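PDB 2QL3: probable transcriptional regulator, LysR family protein from Rhodococcus sp., which probably binds DNA through a separate N-terminal domain and regulates transcription, this chain being its C-terminal LysR-type substrate-binding domain. Local coordinates for residues I7-Y12 and V57-D62; E68-P73 and V186-E191. All blocks are in the same frame, centred on the assembly; numbering follows the deposited sequence.

Contact 1: I7-Y12 and V57-D62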
# COMPACT_ATOMS: atom_id res chain seq x y z
N ILE A 7 13.64 8.75 -18.82
CA ILE A 7 13.51 7.27 -18.81
C ILE A 7 12.21 6.94 -18.11
O ILE A 7 11.91 7.54 -17.10
CB ILE A 7 14.73 6.49 -18.15
CG1 ILE A 7 14.47 4.99 -18.14
CG2 ILE A 7 15.06 6.99 -16.69
CD1 ILE A 7 15.49 4.16 -17.35
N ALA A 8 11.45 6.02 -18.67
CA ALA A 8 10.23 5.49 -18.00
C ALA A 8 10.51 4.15 -17.31
O ALA A 8 10.89 3.16 -17.94
CB ALA A 8 9.02 5.40 -18.95
N VAL A 9 10.37 4.19 -15.99
CA VAL A 9 10.59 3.03 -15.11
C VAL A 9 9.28 2.55 -14.48
O VAL A 9 8.55 3.30 -13.79
CB VAL A 9 11.59 3.36 -13.97
CG1 VAL A 9 11.86 2.08 -13.11
CG2 VAL A 9 12.90 3.97 -14.50
N GLY A 10 8.94 1.30 -14.74
CA GLY A 10 7.73 0.78 -14.12
C GLY A 10 8.09 -0.18 -13.02
O GLY A 10 9.26 -0.67 -12.95
N CYS A 11 7.12 -0.48 -12.16
CA CYS A 11 7.29 -1.56 -11.18
C CYS A 11 5.96 -2.06 -10.64
O CYS A 11 4.95 -1.37 -10.82
CB CYS A 11 8.23 -1.13 -10.06
SG CYS A 11 7.51 -0.07 -8.86
N TYR A 12 5.97 -3.23 -9.98
CA TYR A 12 4.77 -3.73 -9.28
C TYR A 12 4.63 -2.94 -7.96
O TYR A 12 5.62 -2.60 -7.35
CB TYR A 12 4.87 -5.23 -8.93
CG TYR A 12 4.97 -6.16 -10.12
CD1 TYR A 12 4.44 -5.80 -11.38
CD2 TYR A 12 5.55 -7.42 -9.97
CE1 TYR A 12 4.56 -6.67 -12.48
CE2 TYR A 12 5.67 -8.29 -11.04
CZ TYR A 12 5.15 -7.91 -12.28
OH TYR A 12 5.30 -8.76 -13.33
N VAL A 57 12.03 0.29 -18.89
CA VAL A 57 12.45 -0.81 -18.02
C VAL A 57 11.37 -1.02 -16.96
O VAL A 57 10.50 -0.18 -16.76
CB VAL A 57 13.85 -0.56 -17.34
CG1 VAL A 57 14.96 -0.39 -18.38
CG2 VAL A 57 13.82 0.65 -16.43
N ALA A 58 11.42 -2.20 -16.35
CA ALA A 58 10.51 -2.59 -15.26
C ALA A 58 11.35 -3.23 -14.14
O ALA A 58 12.34 -3.98 -14.42
CB ALA A 58 9.47 -3.59 -15.81
N ILE A 59 10.98 -2.94 -12.90
CA ILE A 59 11.51 -3.62 -11.75
C ILE A 59 10.42 -4.57 -11.30
O ILE A 59 9.34 -4.14 -10.91
CB ILE A 59 11.84 -2.67 -10.60
CG1 ILE A 59 12.79 -1.53 -11.08
CG2 ILE A 59 12.39 -3.43 -9.40
CD1 ILE A 59 14.09 -2.00 -11.66
N VAL A 60 10.69 -5.87 -11.38
CA VAL A 60 9.64 -6.87 -11.15
C VAL A 60 10.15 -8.11 -10.43
O VAL A 60 11.35 -8.38 -10.41
CB VAL A 60 8.96 -7.35 -12.49
CG1 VAL A 60 8.13 -6.27 -13.07
CG2 VAL A 60 9.98 -7.83 -13.52
N TYR A 61 9.24 -8.88 -9.84
CA TYR A 61 9.61 -10.23 -9.47
C TYR A 61 9.75 -11.09 -10.71
O TYR A 61 8.93 -11.02 -11.62
CB TYR A 61 8.60 -10.90 -8.55
CG TYR A 61 8.18 -10.15 -7.30
CD1 TYR A 61 9.06 -9.98 -6.23
CD2 TYR A 61 6.88 -9.68 -7.17
CE1 TYR A 61 8.64 -9.36 -5.05
CE2 TYR A 61 6.46 -9.01 -6.00
CZ TYR A 61 7.36 -8.87 -4.95
OH TYR A 61 6.96 -8.24 -3.77
N ASP A 62 10.76 -11.95 -10.75
CA ASP A 62 10.92 -12.88 -11.87
C ASP A 62 10.03 -14.08 -11.59
O ASP A 62 10.51 -15.14 -11.14
CB ASP A 62 12.39 -13.29 -11.98
CG ASP A 62 12.70 -14.16 -13.19
OD1 ASP A 62 11.90 -14.33 -14.15
OD2 ASP A 62 13.81 -14.71 -13.14

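Contact 2: E68-P73 and V186-E191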
# COMPACT_ATOMS: atom_id res chain seq x y z
N GLU A 68 10.25 -12.96 -23.69
CA GLU A 68 10.69 -11.86 -24.58
C GLU A 68 11.53 -10.79 -23.81
O GLU A 68 12.11 -9.90 -24.43
CB GLU A 68 9.48 -11.18 -25.29
CG GLU A 68 8.83 -11.93 -26.54
CD GLU A 68 8.07 -10.98 -27.54
OE1 GLU A 68 6.89 -10.56 -27.30
OE2 GLU A 68 8.65 -10.67 -28.62
N TRP A 69 11.54 -10.90 -22.47
CA TRP A 69 12.18 -9.93 -21.58
C TRP A 69 13.55 -10.39 -21.15
O TRP A 69 13.74 -11.49 -20.68
CB TRP A 69 11.30 -9.72 -20.34
CG TRP A 69 9.96 -8.99 -20.64
CD1 TRP A 69 9.38 -8.77 -21.88
CD2 TRP A 69 9.04 -8.47 -19.68
NE1 TRP A 69 8.16 -8.14 -21.74
CE2 TRP A 69 7.94 -7.92 -20.40
CE3 TRP A 69 9.05 -8.40 -18.28
CZ2 TRP A 69 6.86 -7.30 -19.75
CZ3 TRP A 69 7.99 -7.75 -17.63
CH2 TRP A 69 6.90 -7.24 -18.37
N GLN A 70 14.52 -9.53 -21.35
CA GLN A 70 15.85 -9.68 -20.80
C GLN A 70 15.70 -9.24 -19.34
O GLN A 70 14.92 -8.33 -19.05
CB GLN A 70 16.77 -8.73 -21.54
CG GLN A 70 17.03 -9.11 -22.98
CD GLN A 70 18.13 -10.15 -23.09
OE1 GLN A 70 19.32 -9.80 -23.12
NE2 GLN A 70 17.76 -11.42 -23.15
N THR A 71 16.40 -9.90 -18.44
CA THR A 71 16.32 -9.58 -17.01
C THR A 71 17.73 -9.63 -16.40
O THR A 71 18.59 -10.31 -16.93
CB THR A 71 15.42 -10.56 -16.20
OG1 THR A 71 15.99 -11.87 -16.26
CG2 THR A 71 13.94 -10.60 -16.71
N VAL A 72 17.96 -8.91 -15.30
CA VAL A 72 19.21 -8.99 -14.55
C VAL A 72 18.78 -8.96 -13.07
O VAL A 72 18.08 -8.05 -12.65
CB VAL A 72 20.17 -7.78 -14.87
CG1 VAL A 72 21.26 -7.67 -13.81
CG2 VAL A 72 20.88 -7.92 -16.21
N PRO A 73 19.23 -9.95 -12.26
CA PRO A 73 18.80 -10.00 -10.88
C PRO A 73 19.37 -8.90 -9.99
O PRO A 73 20.53 -8.53 -10.11
CB PRO A 73 19.20 -11.40 -10.42
CG PRO A 73 20.36 -11.75 -11.26
CD PRO A 73 20.15 -11.06 -12.60
N VAL A 186 15.68 -6.26 -12.71
CA VAL A 186 15.44 -5.21 -13.75
C VAL A 186 15.17 -5.87 -15.11
O VAL A 186 15.89 -6.80 -15.51
CB VAL A 186 16.57 -4.13 -13.82
CG1 VAL A 186 17.95 -4.73 -14.29
CG2 VAL A 186 16.14 -2.94 -14.74
N ALA A 187 14.11 -5.47 -15.79
CA ALA A 187 13.74 -6.14 -17.05
C ALA A 187 13.50 -5.17 -18.18
O ALA A 187 13.17 -4.01 -17.97
CB ALA A 187 12.48 -7.06 -16.81
N TRP A 188 13.72 -5.63 -19.40
CA TRP A 188 13.40 -4.84 -20.59
C TRP A 188 13.14 -5.82 -21.71
O TRP A 188 13.51 -6.96 -21.63
CB TRP A 188 14.53 -3.88 -20.96
CG TRP A 188 15.83 -4.54 -21.35
CD1 TRP A 188 16.27 -4.82 -22.60
CD2 TRP A 188 16.83 -5.04 -20.44
NE1 TRP A 188 17.51 -5.46 -22.55
CE2 TRP A 188 17.88 -5.60 -21.24
CE3 TRP A 188 16.95 -5.05 -19.04
CZ2 TRP A 188 19.04 -6.13 -20.68
CZ3 TRP A 188 18.09 -5.60 -18.47
CH2 TRP A 188 19.13 -6.14 -19.30
N HIS A 189 12.52 -5.36 -22.77
CA HIS A 189 12.12 -6.26 -23.85
C HIS A 189 13.30 -6.54 -24.82
O HIS A 189 13.96 -5.61 -25.27
CB HIS A 189 10.94 -5.56 -24.54
CG HIS A 189 10.11 -6.45 -25.41
ND1 HIS A 189 10.55 -6.93 -26.63
CD2 HIS A 189 8.83 -6.87 -25.28
CE1 HIS A 189 9.58 -7.62 -27.20
NE2 HIS A 189 8.52 -7.60 -26.40
N GLN A 190 13.58 -7.83 -25.09
CA GLN A 190 14.53 -8.33 -26.11
C GLN A 190 14.65 -7.49 -27.36
O GLN A 190 15.72 -7.43 -27.97
CB GLN A 190 14.05 -9.68 -26.64
CG GLN A 190 14.96 -10.82 -26.42
CD GLN A 190 14.20 -12.07 -26.44
OE1 GLN A 190 13.32 -12.28 -27.30
NE2 GLN A 190 14.42 -12.88 -25.41
N GLU A 191 13.54 -6.94 -27.81
CA GLU A 191 13.48 -6.32 -29.13
C GLU A 191 13.53 -4.82 -29.04
O GLU A 191 13.50 -4.16 -30.07
CB GLU A 191 12.15 -6.68 -29.77
CG GLU A 191 11.86 -8.16 -29.65
CD GLU A 191 12.03 -8.92 -30.92
OE1 GLU A 191 12.48 -8.37 -31.97
OE2 GLU A 191 11.69 -10.11 -30.87

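Contact 1: I7-Y12 and V57-D62
Gly10 O takes two donors from the neighbouring strand: the amide N-H of Ile59 at 2.8 Å from Ile59 N to Gly10 O, and a weaker CA-H contact from Ala58. The other two backbone bonds run from Gly10 N to Val57 O (3.0 Å) and from Val57 N to Ala8 O (3.2 Å). Together they set the parallel register, with Val9 beside Val57, Gly10 beside Ala58 and Cys11 beside Ile59. Val9, Cys11, Val57 and Ile59 share one face of the sheet. There the Ile7 and Val57 side chains cross at about a right angle, CD1 meeting CG2, and Val57 CG2 also touches Val9 CG2 at 3.9 Å. The CB atoms of Cys11 and Ile59 meet. Phe201 of helix 196-205 and Leu20 of helix 20-30 also pack on side chains of this face.

Where strand 5-11 ends, chi1 of -63° places Tyr12 CG beside its own backbone N, on the side from which the ring lies against Val60. Val60 CG1 sits over one ring face in a CH-pi contact, 3.7 Å from the centroid, displaced toward the rim and closest to CZ (3.5 Å). Tyr61 CD2 comes up at the ring's edge, in plane, 3.8 Å from Tyr12 CD2. An alanine at Tyr12 would probably leave Val60 CG1 without its aromatic cover and open a gap beside Tyr61. All touching residues are buried. From strand 5-11 the chain passes through helix 20-30, strand 34-40 and helix 43-51 to strand 57-61, leaving 5-11 between two parallel neighbours, the beta-alpha-beta-alpha-beta core of the periplasmic-binding-protein-like fold of LysR substrate-binding domains.

Contact 2: E68-P73 and V186-E191
Gln70 and Trp188 face each other as a hydrogen-bonded antiparallel pair: Gln70 N gives to Trp188 O at 2.8 Å, nearly along the C=O axis but bent at the hydrogen (135°), and Trp188 N gives to Gln70 O at 3.0 Å. Their side chains meet on the same face of the sheet. Chi1 of 63° places Trp188 CG so that the indole lies against Gln70 CB, which sits over one face, 3.6 Å from the centroid of the five-membered ring and 3.3 Å from Trp188 CE2. Val72 CG2 comes to the edge of the same ring near CH2. Val72 and Val186 form the next hydrogen-bonded pair.

The other face carries Trp69, Thr71, Ala187 and His189. Ala187 CB packs on Trp69 CE3 and on Thr71 CG2. The His189 ring has Glu68 CB over one face, and the two side chains lie side by side, pointing the same way.

Beyond the strand ends, Gln190 N gives a short hydrogen bond to Glu68 O. Gln190 CB crowds the same oxygen and its chi1 (-119°) is not staggered, so the corner is strained and the 2.6 Å length doubtful. A hydrogen bond from Glu191 N to His189 ND1, 3.2 Å and in the ring plane, helps to hold the ring's rotation. Behind this, Arg47, Leu50 and Glu51 of helix 43-51 touch Trp69. With ND1 accepting, the ring N-H is probably on NE2, near the carboxylates of Glu68 and Glu51; the crowding of these acids, with Glu68 OE2 3.8 Å from Glu191 OE2, would probably raise a carboxylate pKa.

How the contacts relate
Contact 1 closes before contact 2 opens along the chain, and their centres lie about 10 Å apart on the same side of the chain's centre. Strand 57-61 lies between them: it runs parallel to strand 5-11 in contact 1, and its other edge pairs antiparallel with strand 182-189. A probable hydrogen bond from Ala187 N to Ala58 O, 2.7 Å, joins the two, and Ile59 CD1 packs on Val186 CG2. One mixed sheet thus passes from a buried parallel part to a partly exposed antiparallel one, where strand 69-84 pairs onward. Strand 182-189, from late in the chain, inserts between the consecutive strands 57-61 and 69-84, so the C-terminal part closes the lobe begun by the N-terminal part.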